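Local coordinates for protein L-glyceraldehyde 3-phosphate reductase (Clostridium beijerinckii, PDB 6HG6) that probably reduces aldehydes such as furfural with NADPH as cofactor, as an aldo-keto reductase built on a TIM barrel, at residues 108-120 against 132-144. Residues are numbered along the deposited sequence; the frame is centred on the assembly and turned at random.
With NDP (NADPH dihydro-nicotinamide-adenine-dinucleotide phosphate), chain B.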
loop_
_atom_site.group_PDB
_atom_site.type_symbol
_atom_site.label_atom_id
_atom_site.label_comp_id
_atom_site.label_asym_id
_atom_site.label_seq_id
_atom_site.Cartn_x
_atom_site.Cartn_y
_atom_site.Cartn_z
ATOM N N GLY A 108 17.247 -4.898 -15.097
ATOM C CA GLY A 108 15.804 -5.125 -14.903
ATOM C C GLY A 108 15.420 -5.489 -13.479
ATOM O O GLY A 108 14.310 -5.999 -13.291
ATOM N N ASP A 109 16.263 -5.130 -12.510
ATOM C CA ASP A 109 16.062 -5.402 -11.075
ATOM C C ASP A 109 16.969 -4.450 -10.287
ATOM O O ASP A 109 17.900 -3.875 -10.886
ATOM C CB ASP A 109 16.432 -6.852 -10.798
ATOM C CG ASP A 109 15.910 -7.478 -9.529
ATOM O OD1 ASP A 109 15.398 -6.734 -8.670
ATOM O OD2 ASP A 109 16.046 -8.747 -9.413
ATOM N N PHE A 110 16.744 -4.350 -8.989
ATOM C CA PHE A 110 17.655 -3.700 -8.007
ATOM C C PHE A 110 17.913 -2.169 -8.074
ATOM O O PHE A 110 18.981 -1.632 -7.900
ATOM C CB PHE A 110 19.048 -4.317 -8.085
ATOM C CG PHE A 110 19.063 -5.774 -7.686
ATOM C CD1 PHE A 110 18.760 -6.128 -6.388
ATOM C CD2 PHE A 110 19.313 -6.773 -8.614
ATOM C CE1 PHE A 110 18.751 -7.463 -5.988
ATOM C CE2 PHE A 110 19.305 -8.114 -8.220
ATOM C CZ PHE A 110 19.003 -8.445 -6.918
ATOM N N GLY A 111 17.148 -1.198 -8.166
ATOM C CA GLY A 111 18.134 -0.083 -7.658
ATOM C C GLY A 111 19.075 0.844 -8.531
ATOM O O GLY A 111 19.399 2.031 -8.105
ATOM N N SER A 112 19.657 0.441 -9.661
ATOM C CA SER A 112 20.434 1.385 -10.506
ATOM C C SER A 112 19.551 2.500 -11.065
ATOM O O SER A 112 18.354 2.288 -11.272
ATOM C CB SER A 112 21.115 0.673 -11.660
ATOM O OG SER A 112 20.152 0.168 -12.598
ATOM N N ARG A 113 20.153 3.657 -11.376
ATOM C CA ARG A 113 19.482 4.761 -12.091
ATOM C C ARG A 113 18.950 4.226 -13.435
ATOM O O ARG A 113 17.815 4.521 -13.780
ATOM C CB ARG A 113 20.488 5.903 -12.292
ATOM C CG ARG A 113 19.967 7.064 -13.123
ATOM C CD ARG A 113 21.101 8.057 -13.217
ATOM N NE ARG A 113 20.654 9.251 -13.882
ATOM C CZ ARG A 113 19.936 10.218 -13.322
ATOM N NH1 ARG A 113 19.630 10.150 -12.037
ATOM N NH2 ARG A 113 19.576 11.264 -14.070
ATOM N N LYS A 114 19.728 3.413 -14.152
ATOM C CA LYS A 114 19.280 2.841 -15.448
ATOM C C LYS A 114 17.945 2.115 -15.277
ATOM O O LYS A 114 16.989 2.436 -15.970
ATOM C CB LYS A 114 20.367 1.929 -16.001
ATOM C CG LYS A 114 19.900 0.937 -17.046
ATOM C CD LYS A 114 19.478 1.560 -18.337
ATOM C CE LYS A 114 19.382 0.495 -19.433
ATOM N NZ LYS A 114 19.151 1.077 -20.772
ATOM N N TYR A 115 17.855 1.177 -14.333
ATOM C CA TYR A 115 16.619 0.391 -14.152
ATOM C C TYR A 115 15.486 1.304 -13.705
ATOM O O TYR A 115 14.370 1.219 -14.223
ATOM C CB TYR A 115 16.895 -0.756 -13.187
ATOM C CG TYR A 115 15.648 -1.415 -12.678
ATOM C CD1 TYR A 115 14.640 -1.823 -13.526
ATOM C CD2 TYR A 115 15.497 -1.649 -11.321
ATOM C CE1 TYR A 115 13.499 -2.440 -13.029
ATOM C CE2 TYR A 115 14.378 -2.279 -10.818
ATOM C CZ TYR A 115 13.371 -2.673 -11.679
ATOM O OH TYR A 115 12.232 -3.239 -11.158
ATOM N N ILE A 116 15.742 2.112 -12.680
ATOM C CA ILE A 116 14.666 2.908 -12.050
ATOM C C ILE A 116 14.061 3.815 -13.115
ATOM O O ILE A 116 12.845 3.845 -13.261
ATOM C CB ILE A 116 15.180 3.631 -10.796
ATOM C CG1 ILE A 116 15.497 2.637 -9.683
ATOM C CG2 ILE A 116 14.209 4.716 -10.407
ATOM C CD1 ILE A 116 16.181 3.279 -8.479
ATOM N N LEU A 117 14.877 4.559 -13.864
ATOM C CA LEU A 117 14.320 5.511 -14.831
ATOM C C LEU A 117 13.746 4.788 -16.044
ATOM O O LEU A 117 12.724 5.250 -16.531
ATOM C CB LEU A 117 15.370 6.563 -15.176
ATOM C CG LEU A 117 15.817 7.437 -13.996
ATOM C CD1 LEU A 117 16.847 8.435 -14.489
ATOM C CD2 LEU A 117 14.630 8.146 -13.430
ATOM N N ALA A 118 14.401 3.779 -16.585
ATOM C CA ALA A 118 13.832 3.003 -17.715
ATOM C C ALA A 118 12.491 2.403 -17.297
ATOM O O ALA A 118 11.536 2.443 -18.074
ATOM C CB ALA A 118 14.800 1.943 -18.195
ATOM N N SER A 119 12.398 1.883 -16.088
ATOM C CA SER A 119 11.148 1.276 -15.585
ATOM C C SER A 119 10.048 2.320 -15.478
ATOM O O SER A 119 8.931 2.069 -15.902
ATOM C CB SER A 119 11.345 0.641 -14.248
ATOM O OG SER A 119 10.120 0.004 -13.915
ATOM N N LEU A 120 10.341 3.496 -14.941
ATOM C CA LEU A 120 9.304 4.538 -14.823
ATOM C C LEU A 120 8.739 4.876 -16.194
ATOM O O LEU A 120 7.573 5.032 -16.300
ATOM C CB LEU A 120 9.865 5.778 -14.151
ATOM C CG LEU A 120 8.886 6.934 -14.018
ATOM C CD1 LEU A 120 7.648 6.597 -13.231
ATOM C CD2 LEU A 120 9.620 8.120 -13.421
ATOM N N VAL A 132 3.018 9.734 -12.358
ATOM C CA VAL A 132 2.412 9.063 -11.196
ATOM C C VAL A 132 2.448 10.054 -10.014
ATOM O O VAL A 132 3.298 10.981 -9.967
ATOM C CB VAL A 132 3.107 7.750 -10.829
ATOM C CG1 VAL A 132 2.854 6.701 -11.896
ATOM C CG2 VAL A 132 4.594 7.931 -10.518
ATOM N N ASP A 133 1.564 9.873 -9.068
ATOM C CA ASP A 133 1.547 10.766 -7.878
ATOM C C ASP A 133 2.721 10.422 -6.985
ATOM O O ASP A 133 3.310 11.364 -6.436
ATOM C CB ASP A 133 0.207 10.661 -7.162
ATOM C CG ASP A 133 -0.892 11.111 -8.112
ATOM O OD1 ASP A 133 -1.100 12.326 -8.246
ATOM O OD2 ASP A 133 -1.484 10.224 -8.769
ATOM N N ILE A 134 2.984 9.121 -6.806
ATOM C CA ILE A 134 4.069 8.628 -5.934
ATOM C C ILE A 134 4.872 7.643 -6.742
ATOM O O ILE A 134 4.310 6.653 -7.240
ATOM C CB ILE A 134 3.550 8.024 -4.611
ATOM C CG1 ILE A 134 2.590 8.974 -3.888
ATOM C CG2 ILE A 134 4.758 7.655 -3.769
ATOM C CD1 ILE A 134 1.790 8.286 -2.775
ATOM N N PHE A 135 6.169 7.835 -6.741
ATOM C CA PHE A 135 7.082 6.853 -7.362
ATOM C C PHE A 135 8.016 6.325 -6.282
ATOM O O PHE A 135 8.722 7.088 -5.651
ATOM C CB PHE A 135 7.832 7.483 -8.525
ATOM C CG PHE A 135 8.763 6.527 -9.223
ATOM C CD1 PHE A 135 8.327 5.300 -9.655
ATOM C CD2 PHE A 135 10.062 6.893 -9.502
ATOM C CE1 PHE A 135 9.174 4.439 -10.338
ATOM C CE2 PHE A 135 10.897 6.057 -10.227
ATOM C CZ PHE A 135 10.463 4.822 -10.619
ATOM N N TYR A 136 8.034 5.008 -6.125
ATOM C CA TYR A 136 8.793 4.365 -5.043
ATOM C C TYR A 136 10.011 3.595 -5.522
ATOM O O TYR A 136 9.926 2.932 -6.560
ATOM C CB TYR A 136 7.959 3.259 -4.420
ATOM C CG TYR A 136 6.808 3.679 -3.551
ATOM C CD1 TYR A 136 5.530 3.819 -4.066
ATOM C CD2 TYR A 136 6.982 3.781 -2.190
ATOM C CE1 TYR A 136 4.445 4.067 -3.248
ATOM C CE2 TYR A 136 5.922 4.067 -1.355
ATOM C CZ TYR A 136 4.648 4.190 -1.884
ATOM O OH TYR A 136 3.599 4.458 -1.058
ATOM N N HIS A 137 11.076 3.665 -4.735
ATOM C CA HIS A 137 12.133 2.639 -4.757
ATOM C C HIS A 137 11.510 1.459 -3.979
ATOM O O HIS A 137 11.122 1.618 -2.826
ATOM C CB HIS A 137 13.461 3.130 -4.216
ATOM C CG HIS A 137 14.556 2.132 -4.440
ATOM N ND1 HIS A 137 15.625 1.984 -3.582
ATOM C CD2 HIS A 137 14.724 1.223 -5.432
ATOM C CE1 HIS A 137 16.447 1.056 -4.023
ATOM N NE2 HIS A 137 15.914 0.547 -5.177
ATOM N N HIS A 138 11.336 0.329 -4.651
ATOM C CA HIS A 138 10.498 -0.792 -4.173
ATOM C C HIS A 138 11.128 -1.563 -3.005
ATOM O O HIS A 138 10.392 -2.199 -2.249
ATOM C CB HIS A 138 10.175 -1.684 -5.368
ATOM C CG HIS A 138 8.949 -2.515 -5.218
ATOM N ND1 HIS A 138 8.409 -3.177 -6.295
ATOM C CD2 HIS A 138 8.174 -2.809 -4.148
ATOM C CE1 HIS A 138 7.354 -3.851 -5.899
ATOM N NE2 HIS A 138 7.199 -3.664 -4.586
ATOM N N ARG A 139 12.452 -1.589 -2.899
ATOM C CA ARG A 139 13.148 -2.276 -1.796
ATOM C C ARG A 139 14.567 -1.721 -1.705
ATOM O O ARG A 139 15.063 -1.113 -2.683
ATOM C CB ARG A 139 13.213 -3.790 -2.014
ATOM C CG ARG A 139 13.837 -4.196 -3.353
ATOM C CD ARG A 139 14.588 -5.492 -3.304
ATOM N NE ARG A 139 14.874 -6.069 -4.626
ATOM C CZ ARG A 139 15.231 -7.320 -4.822
ATOM N NH1 ARG A 139 15.410 -8.143 -3.802
ATOM N NH2 ARG A 139 15.448 -7.771 -6.045
ATOM N N MET A 140 15.225 -1.979 -0.593
ATOM C CA MET A 140 16.621 -1.550 -0.435
ATOM C C MET A 140 17.533 -2.351 -1.387
ATOM O O MET A 140 17.318 -3.548 -1.608
ATOM C CB MET A 140 17.075 -1.735 1.009
ATOM C CG MET A 140 16.266 -0.914 1.994
ATOM S SD MET A 140 16.890 -1.002 3.671
ATOM C CE MET A 140 16.418 -2.649 4.199
ATOM N N ASP A 141 18.545 -1.691 -1.926
ATOM C CA ASP A 141 19.615 -2.354 -2.686
ATOM C C ASP A 141 20.930 -1.985 -2.029
ATOM O O ASP A 141 21.524 -0.961 -2.361
ATOM C CB ASP A 141 19.629 -1.919 -4.148
ATOM C CG ASP A 141 20.704 -2.665 -4.921
ATOM O OD1 ASP A 141 21.364 -3.544 -4.316
ATOM O OD2 ASP A 141 20.873 -2.340 -6.122
ATOM N N PRO A 142 21.454 -2.807 -1.118
ATOM C CA PRO A 142 22.707 -2.461 -0.463
ATOM C C PRO A 142 23.903 -2.523 -1.416
ATOM O O PRO A 142 24.947 -2.070 -1.022
ATOM C CB PRO A 142 22.801 -3.482 0.687
ATOM C CG PRO A 142 21.960 -4.668 0.192
ATOM C CD PRO A 142 20.834 -4.040 -0.592
ATOM N N ASP A 143 23.733 -3.038 -2.637
ATOM C CA ASP A 143 24.835 -3.146 -3.630
ATOM C C ASP A 143 24.869 -1.927 -4.567
ATOM O O ASP A 143 25.762 -1.879 -5.412
ATOM C CB ASP A 143 24.759 -4.489 -4.354
ATOM C CG ASP A 143 24.969 -5.651 -3.380
ATOM O OD1 ASP A 143 26.006 -5.661 -2.656
ATOM O OD2 ASP A 143 24.045 -6.469 -3.239
ATOM N N THR A 144 23.888 -1.032 -4.500
ATOM C CA THR A 144 23.898 0.260 -5.252
ATOM C C THR A 144 24.014 1.361 -4.210
ATOM O O THR A 144 23.290 1.330 -3.213
ATOM C CB THR A 144 22.621 0.489 -6.055
ATOM O OG1 THR A 144 22.485 -0.553 -7.022
ATOM C CG2 THR A 144 22.583 1.823 -6.781
HETATM P PA NDP B . -4.338 -7.966 2.288
HETATM O O1A NDP B . -3.446 -8.449 3.382
HETATM O O2A NDP B . -5.391 -6.918 2.459
HETATM O O5B NDP B . -4.973 -9.225 1.513
HETATM C C5B NDP B . -5.895 -8.994 0.415
HETATM C C4B NDP B . -6.651 -10.264 0.122
HETATM O O4B NDP B . -7.304 -10.692 1.346
HETATM C C3B NDP B . -7.773 -10.177 -0.922
HETATM O O3B NDP B . -7.326 -10.399 -2.257
HETATM C C2B NDP B . -8.698 -11.291 -0.452
HETATM O O2B NDP B . -8.133 -12.521 -0.894
HETATM C C1B NDP B . -8.593 -11.180 1.065
HETATM N N9A NDP B . -9.540 -10.272 1.701
HETATM C C8A NDP B . -9.601 -8.906 1.578
HETATM N N7A NDP B . -10.529 -8.355 2.321
HETATM C C5A NDP B . -11.119 -9.424 2.980
HETATM C C6A NDP B . -12.169 -9.499 3.915
HETATM N N6A NDP B . -12.833 -8.437 4.363
HETATM N N1A NDP B . -12.507 -10.728 4.386
HETATM C C2A NDP B . -11.832 -11.793 3.930
HETATM N N3A NDP B . -10.825 -11.841 3.060
HETATM C C4A NDP B . -10.510 -10.611 2.616
HETATM O O3 NDP B . -3.390 -7.323 1.145
HETATM P PN NDP B . -2.365 -7.898 0.059
HETATM O O1N NDP B . -3.169 -8.302 -1.132
HETATM O O2N NDP B . -1.400 -8.862 0.670
HETATM O O5D NDP B . -1.554 -6.549 -0.294
HETATM C C5D NDP B . -2.325 -5.341 -0.523
HETATM C C4D NDP B . -1.530 -4.407 -1.405
HETATM O O4D NDP B . -0.301 -4.060 -0.742
HETATM C C3D NDP B . -1.053 -4.969 -2.741
HETATM O O3D NDP B . -2.114 -4.984 -3.685
HETATM C C2D NDP B . 0.065 -3.971 -3.065
HETATM O O2D NDP B . -0.478 -2.783 -3.579
HETATM C C1D NDP B . 0.696 -3.732 -1.697
HETATM N N1N NDP B . 1.889 -4.585 -1.467
HETATM C C2N NDP B . 3.137 -4.013 -1.424
HETATM C C3N NDP B . 4.287 -4.750 -1.491
HETATM C C7N NDP B . 5.616 -4.042 -1.445
HETATM O O7N NDP B . 5.676 -2.798 -1.463
HETATM N N7N NDP B . 6.705 -4.809 -1.414
HETATM C C4N NDP B . 4.146 -6.244 -1.604
HETATM C C5N NDP B . 2.771 -6.761 -1.435
HETATM C C6N NDP B . 1.746 -5.950 -1.299
HETATM P P2B NDP B . -9.156 -13.724 -1.240
HETATM O O1X NDP B . -10.519 -13.236 -1.690
HETATM O O2X NDP B . -8.446 -14.505 -2.335
HETATM O O3X NDP B . -9.214 -14.480 0.079
HETATM O O HOH W 1 15.758 -10.365 -7.469
#
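Within a beta-alpha-beta unit of the TIM barrel, helix 113-127 lies over strand 132-137, and the loops at this end of the unit meet through Asp-109, Phe-110, Arg-139 and Asp-141. The guanidinium of Arg-139 is met at its edge and over one face. Arg-139 NH2 donates to Asp-109 OD1 at 2.8 Å, almost exactly in the guanidinium plane and on the syn side of the carboxylate, making a salt bridge; a water donates to Asp-109 OD2 and accepts from Arg-139 NH2. Phe-110 CE1 lies over one guanidinium face, toward its rim and 3.3 Å from Arg-139 NH2, with the two planes 16° apart. Arg-139 NE is also hydrogen-bonded to Gly-99 O, a further hold on the group.

Next to it, Asp-141 OD2 stands 2.7 Å from Phe-110 O and accepts from Thr-144 OG1, while OD1 closes an Asx turn with Asp-143 N. Gly-111 CA comes within 3.4 Å of His-137 NE2, and His-137 ND1 is hydrogen-bonded to Tyr-170 OH. Deeper in, CG of Phe-135 anti to the backbone N (chi1 -179°) carries the ring out to the helix, where Leu-120 CD1 makes a CH-pi contact over one face, 4.0 Å from the Phe-135 centroid, and Ile-116 CG2 meets the edge. Beyond the strand, the His-138 ring edge meets the NADPH carboxamide, His-138 NE2 lying 3.4 Å from N7N. The helix thus packs against the following strand, as in the (beta/alpha)8 barrel of aldo-keto reductases.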